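Local coordinates for serine-tRNA ligase (Naegleria fowleri, PDB 6BLJ), which probably catalyses the ATP-dependent attachment of serine to its cognate tRNA in the cytosol, and holds adenosine monophosphate in its class II synthetase active site, at residues A[193-198]-A[451-456]; A[199-204]-A[213-218]; A[459-464]-A[478-483]. All coordinates share one frame; numbering follows the deposited sequence.

Contact 1. Residues A[193-198]-A[451-456]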
loop_
_atom_site.group_PDB
_atom_site.type_symbol
_atom_site.label_atom_id
_atom_site.label_comp_id
_atom_site.label_asym_id
_atom_site.label_seq_id
_atom_site.Cartn_x
_atom_site.Cartn_y
_atom_site.Cartn_z
ATOM N N ASP A 193 27.150 -5.573 -17.698
ATOM C CA ASP A 193 28.490 -6.155 -17.795
ATOM C C ASP A 193 29.535 -5.088 -18.069
ATOM O O ASP A 193 30.622 -5.109 -17.479
ATOM C CB ASP A 193 28.526 -7.225 -18.884
ATOM C CG ASP A 193 27.602 -8.385 -18.578
ATOM O OD1 ASP A 193 27.697 -8.916 -17.456
ATOM O OD2 ASP A 193 26.766 -8.742 -19.432
ATOM N N ILE A 194 29.212 -4.139 -18.948
ATOM C CA ILE A 194 30.124 -3.034 -19.235
ATOM C C ILE A 194 30.428 -2.249 -17.966
ATOM O O ILE A 194 31.594 -1.983 -17.644
ATOM C CB ILE A 194 29.524 -2.124 -20.323
ATOM C CG1 ILE A 194 29.399 -2.892 -21.641
ATOM C CG2 ILE A 194 30.375 -0.888 -20.481
ATOM C CD1 ILE A 194 28.576 -2.170 -22.707
ATOM N N MET A 195 29.381 -1.856 -17.229
ATOM C CA MET A 195 29.593 -1.022 -16.044
ATOM C C MET A 195 30.389 -1.766 -14.973
ATOM O O MET A 195 31.242 -1.175 -14.299
ATOM C CB MET A 195 28.251 -0.548 -15.478
ATOM C CG MET A 195 27.522 0.414 -16.401
ATOM S SD MET A 195 26.013 1.071 -15.655
ATOM C CE MET A 195 25.533 2.238 -16.932
ATOM N N ARG A 196 30.137 -3.062 -14.811
ATOM C CA ARG A 196 30.925 -3.843 -13.859
ATOM C C ARG A 196 32.372 -3.986 -14.327
ATOM O O ARG A 196 33.303 -3.954 -13.507
ATOM C CB ARG A 196 30.296 -5.223 -13.644
ATOM C CG ARG A 196 29.042 -5.212 -12.747
ATOM C CD ARG A 196 28.450 -6.619 -12.588
ATOM N NE ARG A 196 27.320 -6.619 -11.665
ATOM C CZ ARG A 196 26.405 -7.583 -11.635
ATOM N NH1 ARG A 196 26.492 -8.604 -12.484
ATOM N NH2 ARG A 196 25.400 -7.524 -10.774
ATOM N N LYS A 197 32.581 -4.170 -15.635
ATOM C CA LYS A 197 33.946 -4.277 -16.148
ATOM C C LYS A 197 34.703 -2.962 -16.001
ATOM O O LYS A 197 35.937 -2.963 -15.935
ATOM C CB LYS A 197 33.930 -4.740 -17.606
ATOM C CG LYS A 197 33.710 -6.242 -17.780
ATOM C CD LYS A 197 33.425 -6.617 -19.241
ATOM C CE LYS A 197 34.641 -6.392 -20.134
ATOM N NZ LYS A 197 35.792 -7.232 -19.696
ATOM N N LEU A 198 33.991 -1.833 -15.986
ATOM C CA LEU A 198 34.610 -0.548 -15.679
ATOM C C LEU A 198 34.906 -0.381 -14.196
ATOM O O LEU A 198 35.594 0.576 -13.828
ATOM C CB LEU A 198 33.719 0.610 -16.142
ATOM C CG LEU A 198 33.471 0.764 -17.644
ATOM C CD1 LEU A 198 32.334 1.755 -17.904
ATOM C CD2 LEU A 198 34.748 1.183 -18.375
ATOM N N THR A 451 19.900 6.552 -19.536
ATOM C CA THR A 451 20.708 7.124 -20.616
ATOM C C THR A 451 22.163 6.661 -20.516
ATOM O O THR A 451 22.797 6.382 -21.541
ATOM C CB THR A 451 20.596 8.661 -20.618
ATOM O OG1 THR A 451 19.241 9.046 -20.889
ATOM C CG2 THR A 451 21.499 9.312 -21.676
ATOM N N LEU A 452 22.697 6.523 -19.289
ATOM C CA LEU A 452 24.045 5.966 -19.114
ATOM C C LEU A 452 24.133 4.527 -19.618
ATOM O O LEU A 452 25.132 4.146 -20.236
ATOM C CB LEU A 452 24.487 5.999 -17.642
ATOM C CG LEU A 452 24.893 7.300 -16.931
ATOM C CD1 LEU A 452 25.240 6.988 -15.470
ATOM C CD2 LEU A 452 26.074 8.007 -17.641
ATOM N N CYS A 453 23.116 3.703 -19.339
ATOM C CA CYS A 453 23.074 2.359 -19.930
ATOM C C CYS A 453 23.167 2.411 -21.455
ATOM O O CYS A 453 23.858 1.598 -22.080
ATOM C CB CYS A 453 21.782 1.655 -19.527
ATOM S SG CYS A 453 21.682 1.284 -17.763
ATOM N N CYS A 454 22.407 3.315 -22.072
ATOM C CA CYS A 454 22.397 3.418 -23.527
ATOM C C CYS A 454 23.733 3.924 -24.054
ATOM O O CYS A 454 24.222 3.449 -25.084
ATOM C CB CYS A 454 21.258 4.336 -23.962
ATOM S SG CYS A 454 20.930 4.312 -25.736
ATOM N N ILE A 455 24.334 4.901 -23.370
ATOM C CA ILE A 455 25.626 5.420 -23.811
ATOM C C ILE A 455 26.685 4.328 -23.768
ATOM O O ILE A 455 27.420 4.120 -24.737
ATOM C CB ILE A 455 26.043 6.633 -22.962
ATOM C CG1 ILE A 455 25.168 7.846 -23.291
ATOM C CG2 ILE A 455 27.546 6.946 -23.159
ATOM C CD1 ILE A 455 25.434 9.047 -22.384
ATOM N N VAL A 456 26.778 3.602 -22.646
ATOM C CA VAL A 456 27.907 2.679 -22.536
ATOM C C VAL A 456 27.784 1.552 -23.559
ATOM O O VAL A 456 28.803 1.058 -24.058
ATOM C CB VAL A 456 28.069 2.150 -21.088
ATOM C CG1 VAL A 456 28.290 3.319 -20.089
ATOM C CG2 VAL A 456 26.918 1.244 -20.663
#

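Contact 2. Residues A[199-204]-A[213-218]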
loop_
_atom_site.group_PDB
_atom_site.type_symbol
_atom_site.label_atom_id
_atom_site.label_comp_id
_atom_site.label_asym_id
_atom_site.label_seq_id
_atom_site.Cartn_x
_atom_site.Cartn_y
_atom_site.Cartn_z
ATOM N N GLY A 199 34.414 -1.276 -13.343
ATOM C CA GLY A 199 34.510 -1.054 -11.911
ATOM C C GLY A 199 33.604 0.055 -11.417
ATOM O O GLY A 199 33.888 0.665 -10.386
ATOM N N GLY A 200 32.511 0.331 -12.123
ATOM C CA GLY A 200 31.714 1.498 -11.799
ATOM C C GLY A 200 30.359 1.230 -11.180
ATOM O O GLY A 200 29.591 2.167 -10.964
ATOM N N LEU A 201 30.030 -0.031 -10.916
ATOM C CA LEU A 201 28.683 -0.371 -10.479
ATOM C C LEU A 201 28.744 -1.465 -9.435
ATOM O O LEU A 201 29.313 -2.534 -9.686
ATOM C CB LEU A 201 27.815 -0.819 -11.657
ATOM C CG LEU A 201 26.389 -1.275 -11.339
ATOM C CD1 LEU A 201 25.612 -0.126 -10.726
ATOM C CD2 LEU A 201 25.670 -1.815 -12.596
ATOM N N ALA A 202 28.120 -1.216 -8.285
ATOM C CA ALA A 202 28.069 -2.171 -7.176
ATOM C C ALA A 202 26.607 -2.453 -6.830
ATOM O O ALA A 202 26.035 -1.818 -5.945
ATOM C CB ALA A 202 28.832 -1.627 -5.973
ATOM N N THR A 203 26.006 -3.436 -7.508
ATOM C CA THR A 203 24.639 -3.833 -7.175
ATOM C C THR A 203 24.580 -4.696 -5.921
ATOM O O THR A 203 23.535 -4.740 -5.267
ATOM C CB THR A 203 24.001 -4.607 -8.334
ATOM O OG1 THR A 203 24.731 -5.826 -8.517
ATOM C CG2 THR A 203 24.052 -3.761 -9.645
ATOM N N GLU A 204 25.676 -5.387 -5.591
ATOM C CA GLU A 204 25.718 -6.250 -4.413
ATOM C C GLU A 204 25.627 -5.434 -3.120
ATOM O O GLU A 204 24.703 -5.615 -2.325
ATOM C CB GLU A 204 26.994 -7.099 -4.443
ATOM C CG GLU A 204 27.063 -8.139 -5.582
ATOM C CD GLU A 204 27.525 -7.591 -6.944
ATOM O OE1 GLU A 204 27.926 -6.400 -7.053
ATOM O OE2 GLU A 204 27.476 -8.377 -7.919
ATOM N N ARG A 213 16.857 -3.632 -6.241
ATOM C CA ARG A 213 17.296 -2.680 -7.273
ATOM C C ARG A 213 18.249 -1.604 -6.752
ATOM O O ARG A 213 18.594 -0.681 -7.504
ATOM C CB ARG A 213 16.107 -1.992 -7.967
ATOM C CG ARG A 213 15.018 -2.992 -8.525
ATOM C CD ARG A 213 13.984 -2.253 -9.454
ATOM N NE ARG A 213 12.959 -3.172 -9.942
ATOM C CZ ARG A 213 13.037 -3.820 -11.105
ATOM N NH1 ARG A 213 14.073 -3.627 -11.921
ATOM N NH2 ARG A 213 12.080 -4.665 -11.460
ATOM N N GLY A 214 18.699 -1.684 -5.502
ATOM C CA GLY A 214 19.633 -0.677 -4.994
ATOM C C GLY A 214 20.996 -0.764 -5.661
ATOM O O GLY A 214 21.478 -1.842 -6.016
ATOM N N TYR A 215 21.650 0.392 -5.819
ATOM C CA TYR A 215 22.951 0.411 -6.481
ATOM C C TYR A 215 23.819 1.523 -5.912
ATOM O O TYR A 215 23.316 2.559 -5.472
ATOM C CB TYR A 215 22.816 0.592 -8.018
ATOM C CG TYR A 215 22.201 1.930 -8.439
ATOM C CD1 TYR A 215 20.815 2.124 -8.404
ATOM C CD2 TYR A 215 23.002 2.983 -8.897
ATOM C CE1 TYR A 215 20.240 3.347 -8.795
ATOM C CE2 TYR A 215 22.437 4.210 -9.309
ATOM C CZ TYR A 215 21.062 4.376 -9.241
ATOM O OH TYR A 215 20.489 5.562 -9.621
ATOM N N PHE A 216 25.134 1.292 -5.918
ATOM C CA PHE A 216 26.126 2.364 -5.849
ATOM C C PHE A 216 26.755 2.530 -7.223
ATOM O O PHE A 216 27.056 1.537 -7.890
ATOM C CB PHE A 216 27.273 2.072 -4.866
ATOM C CG PHE A 216 26.878 2.020 -3.410
ATOM C CD1 PHE A 216 27.239 3.054 -2.537
ATOM C CD2 PHE A 216 26.234 0.910 -2.897
ATOM C CE1 PHE A 216 26.916 2.984 -1.164
ATOM C CE2 PHE A 216 25.889 0.826 -1.518
ATOM C CZ PHE A 216 26.241 1.859 -0.654
ATOM N N LEU A 217 26.956 3.781 -7.636
ATOM C CA LEU A 217 27.719 4.112 -8.833
ATOM C C LEU A 217 29.069 4.670 -8.395
ATOM O O LEU A 217 29.148 5.427 -7.418
ATOM C CB LEU A 217 26.959 5.127 -9.704
ATOM C CG LEU A 217 27.129 5.083 -11.228
ATOM C CD1 LEU A 217 26.537 3.797 -11.800
ATOM C CD2 LEU A 217 26.502 6.310 -11.903
ATOM N N LEU A 218 30.150 4.267 -9.092
ATOM C CA LEU A 218 31.510 4.666 -8.703
ATOM C C LEU A 218 32.326 5.246 -9.861
ATOM O O LEU A 218 32.201 4.824 -11.013
ATOM C CB LEU A 218 32.317 3.484 -8.117
ATOM C CG LEU A 218 31.796 2.855 -6.809
ATOM C CD1 LEU A 218 30.759 1.810 -7.131
ATOM C CD2 LEU A 218 32.917 2.262 -5.971
#

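Contact 3. Residues A[459-464]-A[478-483]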
loop_
_atom_site.group_PDB
_atom_site.type_symbol
_atom_site.label_atom_id
_atom_site.label_comp_id
_atom_site.label_asym_id
_atom_site.label_seq_id
_atom_site.Cartn_x
_atom_site.Cartn_y
_atom_site.Cartn_z
ATOM N N TYR A 459 28.775 3.169 -27.128
ATOM C CA TYR A 459 30.142 3.688 -27.211
ATOM C C TYR A 459 31.182 2.688 -26.710
ATOM O O TYR A 459 32.348 3.058 -26.521
ATOM C CB TYR A 459 30.249 5.009 -26.428
ATOM C CG TYR A 459 29.653 6.175 -27.189
ATOM C CD1 TYR A 459 30.449 6.992 -27.990
ATOM C CD2 TYR A 459 28.276 6.442 -27.140
ATOM C CE1 TYR A 459 29.904 8.067 -28.718
ATOM C CE2 TYR A 459 27.721 7.511 -27.878
ATOM C CZ TYR A 459 28.547 8.316 -28.662
ATOM O OH TYR A 459 28.030 9.369 -29.388
ATOM N N GLN A 460 30.793 1.431 -26.497
ATOM C CA GLN A 460 31.728 0.429 -26.009
ATOM C C GLN A 460 32.761 0.084 -27.079
ATOM O O GLN A 460 32.515 0.212 -28.280
ATOM C CB GLN A 460 30.973 -0.835 -25.582
ATOM C CG GLN A 460 30.327 -1.595 -26.737
ATOM C CD GLN A 460 29.550 -2.823 -26.278
ATOM O OE1 GLN A 460 30.133 -3.821 -25.831
ATOM N NE2 GLN A 460 28.224 -2.741 -26.351
ATOM N N THR A 461 33.933 -0.329 -26.626
ATOM C CA THR A 461 34.967 -0.929 -27.457
ATOM C C THR A 461 35.405 -2.199 -26.750
ATOM O O THR A 461 34.956 -2.476 -25.633
ATOM C CB THR A 461 36.164 0.019 -27.637
ATOM O OG1 THR A 461 37.006 -0.051 -26.480
ATOM C CG2 THR A 461 35.687 1.461 -27.829
ATOM N N PRO A 462 36.286 -3.008 -27.357
ATOM C CA PRO A 462 36.819 -4.155 -26.597
ATOM C C PRO A 462 37.624 -3.747 -25.378
ATOM O O PRO A 462 37.864 -4.591 -24.508
ATOM C CB PRO A 462 37.702 -4.884 -27.621
ATOM C CG PRO A 462 37.121 -4.495 -28.958
ATOM C CD PRO A 462 36.680 -3.070 -28.779
ATOM N N GLU A 463 38.048 -2.482 -25.285
ATOM C CA GLU A 463 38.944 -2.048 -24.218
ATOM C C GLU A 463 38.264 -1.183 -23.158
ATOM O O GLU A 463 38.842 -0.979 -22.082
ATOM C CB GLU A 463 40.113 -1.250 -24.815
ATOM C CG GLU A 463 40.976 -2.017 -25.830
ATOM C CD GLU A 463 41.380 -3.403 -25.370
ATOM O OE1 GLU A 463 41.754 -3.566 -24.189
ATOM O OE2 GLU A 463 41.330 -4.338 -26.201
ATOM N N GLY A 464 37.070 -0.669 -23.433
ATOM C CA GLY A 464 36.404 0.240 -22.499
ATOM C C GLY A 464 35.256 0.959 -23.196
ATOM O O GLY A 464 34.583 0.390 -24.056
ATOM N N THR A 478 37.931 14.092 -20.100
ATOM C CA THR A 478 38.086 12.642 -20.198
ATOM C C THR A 478 37.496 12.134 -21.510
ATOM O O THR A 478 36.330 12.394 -21.822
ATOM C CB THR A 478 37.400 11.938 -19.022
ATOM O OG1 THR A 478 37.925 12.417 -17.778
ATOM C CG2 THR A 478 37.631 10.431 -19.104
ATOM N N LYS A 479 38.306 11.416 -22.285
ATOM C CA LYS A 479 37.863 10.886 -23.569
ATOM C C LYS A 479 37.506 9.403 -23.533
ATOM O O LYS A 479 36.784 8.935 -24.422
ATOM C CB LYS A 479 38.937 11.110 -24.632
ATOM C CG LYS A 479 39.112 12.566 -25.018
ATOM C CD LYS A 479 40.205 12.723 -26.059
ATOM C CE LYS A 479 40.553 14.182 -26.286
ATOM N NZ LYS A 479 40.119 14.637 -27.643
ATOM N N PHE A 480 37.999 8.655 -22.551
ATOM C CA PHE A 480 37.895 7.206 -22.585
ATOM C C PHE A 480 37.923 6.666 -21.163
ATOM O O PHE A 480 38.692 7.142 -20.325
ATOM C CB PHE A 480 39.026 6.611 -23.442
ATOM C CG PHE A 480 38.979 5.106 -23.573
ATOM C CD1 PHE A 480 38.032 4.489 -24.382
ATOM C CD2 PHE A 480 39.916 4.314 -22.922
ATOM C CE1 PHE A 480 37.988 3.100 -24.512
ATOM C CE2 PHE A 480 39.892 2.929 -23.051
ATOM C CZ PHE A 480 38.924 2.319 -23.845
ATOM N N ILE A 481 37.067 5.686 -20.896
ATOM C CA ILE A 481 37.044 4.967 -19.628
ATOM C C ILE A 481 37.463 3.527 -19.911
ATOM O O ILE A 481 36.759 2.799 -20.623
ATOM C CB ILE A 481 35.654 5.001 -18.978
ATOM C CG1 ILE A 481 35.033 6.396 -19.036
ATOM C CG2 ILE A 481 35.734 4.519 -17.529
ATOM C CD1 ILE A 481 33.569 6.371 -18.577
ATOM N N LYS A 482 38.589 3.109 -19.341
ATOM C CA LYS A 482 39.167 1.806 -19.637
ATOM C C LYS A 482 38.577 0.720 -18.740
ATOM O O LYS A 482 38.347 0.934 -17.550
ATOM C CB LYS A 482 40.686 1.856 -19.469
ATOM C CG LYS A 482 41.438 0.602 -19.915
ATOM C CD LYS A 482 42.950 0.740 -19.639
ATOM C CE LYS A 482 43.751 -0.405 -20.251
ATOM N NZ LYS A 482 43.217 -1.720 -19.811
ATOM N N PHE A 483 38.347 -0.458 -19.320
ATOM C CA PHE A 483 37.952 -1.608 -18.520
ATOM C C PHE A 483 38.992 -1.890 -17.443
ATOM O O PHE A 483 40.196 -1.802 -17.684
ATOM C CB PHE A 483 37.781 -2.842 -19.414
ATOM C CG PHE A 483 36.515 -2.829 -20.237
ATOM C CD1 PHE A 483 35.348 -2.293 -19.718
ATOM C CD2 PHE A 483 36.483 -3.387 -21.508
ATOM C CE1 PHE A 483 34.178 -2.292 -20.458
ATOM C CE2 PHE A 483 35.312 -3.390 -22.257
ATOM C CZ PHE A 483 34.156 -2.850 -21.723
HETATM O O HOH W 1 40.919 -2.472 -21.416
#

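Contact 1. Residues A[193-198]-A[451-456]
Ile-194 and Met-195 of helix 191-197 meet Val-456, Leu-452 and Cys-453 of helix 448-458, the helix after strand 436-447, in a buried helix-helix contact made by apolar side chains. The two short segments cross at nearly a right angle (84°), and their axes come no nearer than 10.4 Å, so side chains have to bridge the gap. Met-195 does this by reach: its chain runs extended beyond CG (chi2 -175°, chi3 175°) and delivers the terminal methyl to the backbone of the other helix, CE lying 3.7 Å from Cys-453 N. The same methyl touches Leu-452 CB at 4.0 Å, its neighbour Cys-453 at SG (4.1 Å), and Val-456 CG2 one turn further on. Ile-194 works at closer quarters. Its CG2 packs on Val-456 CB at 3.9 Å while its other branch ends near the backbone, Ile-194 CD1 to Val-456 O being 3.5 Å; the two side chains run alongside one another, pointing opposite ways. Around these side chains, Met-224 and Leu-221 of helix 220-238 pack on Leu-452 and Met-195 respectively, and Val-465 covers Ile-194. The side chain of Cys-453 is about 8 Å from the bound AMP. A strand leading into a helix, as 436-447 leads into 448-458, is the layout of motif 3 in class II aminoacyl-tRNA synthetases, here crossed by helix 191-197.

Contact 2. Residues A[199-204]-A[213-218]
Gly-200 and Ala-202 pair with Leu-218 and Phe-216 through three backbone hydrogen bonds, forming a short antiparallel ladder. Ala-202 and Phe-216 are a hydrogen-bonded pair: Ala-202 N gives to Phe-216 O at 3.0 Å, close to straight at 170°, and Phe-216 N returns to Ala-202 O at 3.2 Å, its donor well above the carbonyl plane. In the third bond, Leu-218 N to Gly-200 O at 2.9 Å, the donor likewise stands above the plane of the Gly-200 carbonyl; the same oxygen takes a CA-H...O contact from Leu-217 CA at 3.4 Å. Leu-201 and Leu-217 form the non-hydrogen-bonded pair. On the other face Ala-202 CB touches both Phe-216 CB (4.2 Å) and Leu-218 CD1 (4.1 Å). The polar side-chain ends find partners outside the ladder: Tyr-215 OH bonds to Gln-332 O, Thr-203 OG1 to Arg-196, and the Arg-213 guanidinium to the carbonyls of Lys-322, Asp-323 and Arg-329. Strand 216-218 extends a sheet into the third subunit, packing on its Ile-244 and Tyr-245. These two short antiparallel strands, joined through helix 203-210, lie just before helix 220-238 and strand 242-245, whose helix-then-strand layout is consistent with class II motif 1.

Contact 3. Residues A[459-464]-A[478-483]
Phe-483 and Phe-480 close on the turn formed by Thr-461 to Gly-464, one ring lying against the peptide of Gly-464 and the other approaching it with its tip. The Phe-483 ring carries the contact: Gly-464 CA sits 3.6 Å from its centroid and only 4° off the ring normal, a CH-pi contact centred on the face, with Gly-464 N over the same ring. At the edge of that ring, in its plane, is Pro-462 O, 3.5 Å from Phe-483 CD2. CG of Phe-483 is anti to its carbonyl carbon (chi1 -75°), starting the ring off beside the backbone N, and that N donates to Glu-463 O at 2.9 Å. Phe-480 has CG anti to its backbone N (chi1 -178°), and its CZ comes within 3.5 Å of Gly-464 CA, while Thr-461 OG1 and Glu-463 C lie at the ring edge. Gly-464 CA also makes a CA-H...O contact with Ile-481 O at 3.2 Å; glycine, with no side chain, lets its CA come this close to the opposite strand. Within the turn, Thr-461 OG1 accepts from Glu-463 N at 2.9 Å, an ST turn, and more weakly from Gly-464 N, which holds the hydroxyl facing the turn backbone. Glu-463 and Lys-482 do not touch through their charges; one water gives to Glu-463 O and OE1 and accepts from Lys-482 NZ, linking them. Strand 480-482 pairs antiparallel with strand 464-466, Gly-464 and Lys-482 forming a non-hydrogen-bonded pair and Ile-481 bonding through its backbone to Val-465, and the Ile-481 side chain rests on Asp-220 and Met-224 of helix 220-238. Phe-483 packs on Ile-194 of helix 191-197 and takes a cation-pi contact from Lys-197, while Gln-460 leads in from helix 448-458.

Overall arrangement
Contact 1 lies between the other two, with its centre 11 Å from that of contact 2 and 10 Å from that of contact 3. Helix 191-197 is the shared element: Met-195 O meets Gly-200 N at 2.9 Å where the helix passes into contact 2, and Lys-197 CB touches Phe-483 CD1 at 3.5 Å in contact 3. Arg-196 NH2, 2.9 Å from Thr-203 OG1, is a second tie between contacts 1 and 2. Contacts 2 and 3 do not touch, their nearest atoms being about 6 Å apart. Toward the AMP pocket, the side chains of Tyr-215 and Cys-453 come within about 7 and 8 Å of the nucleotide.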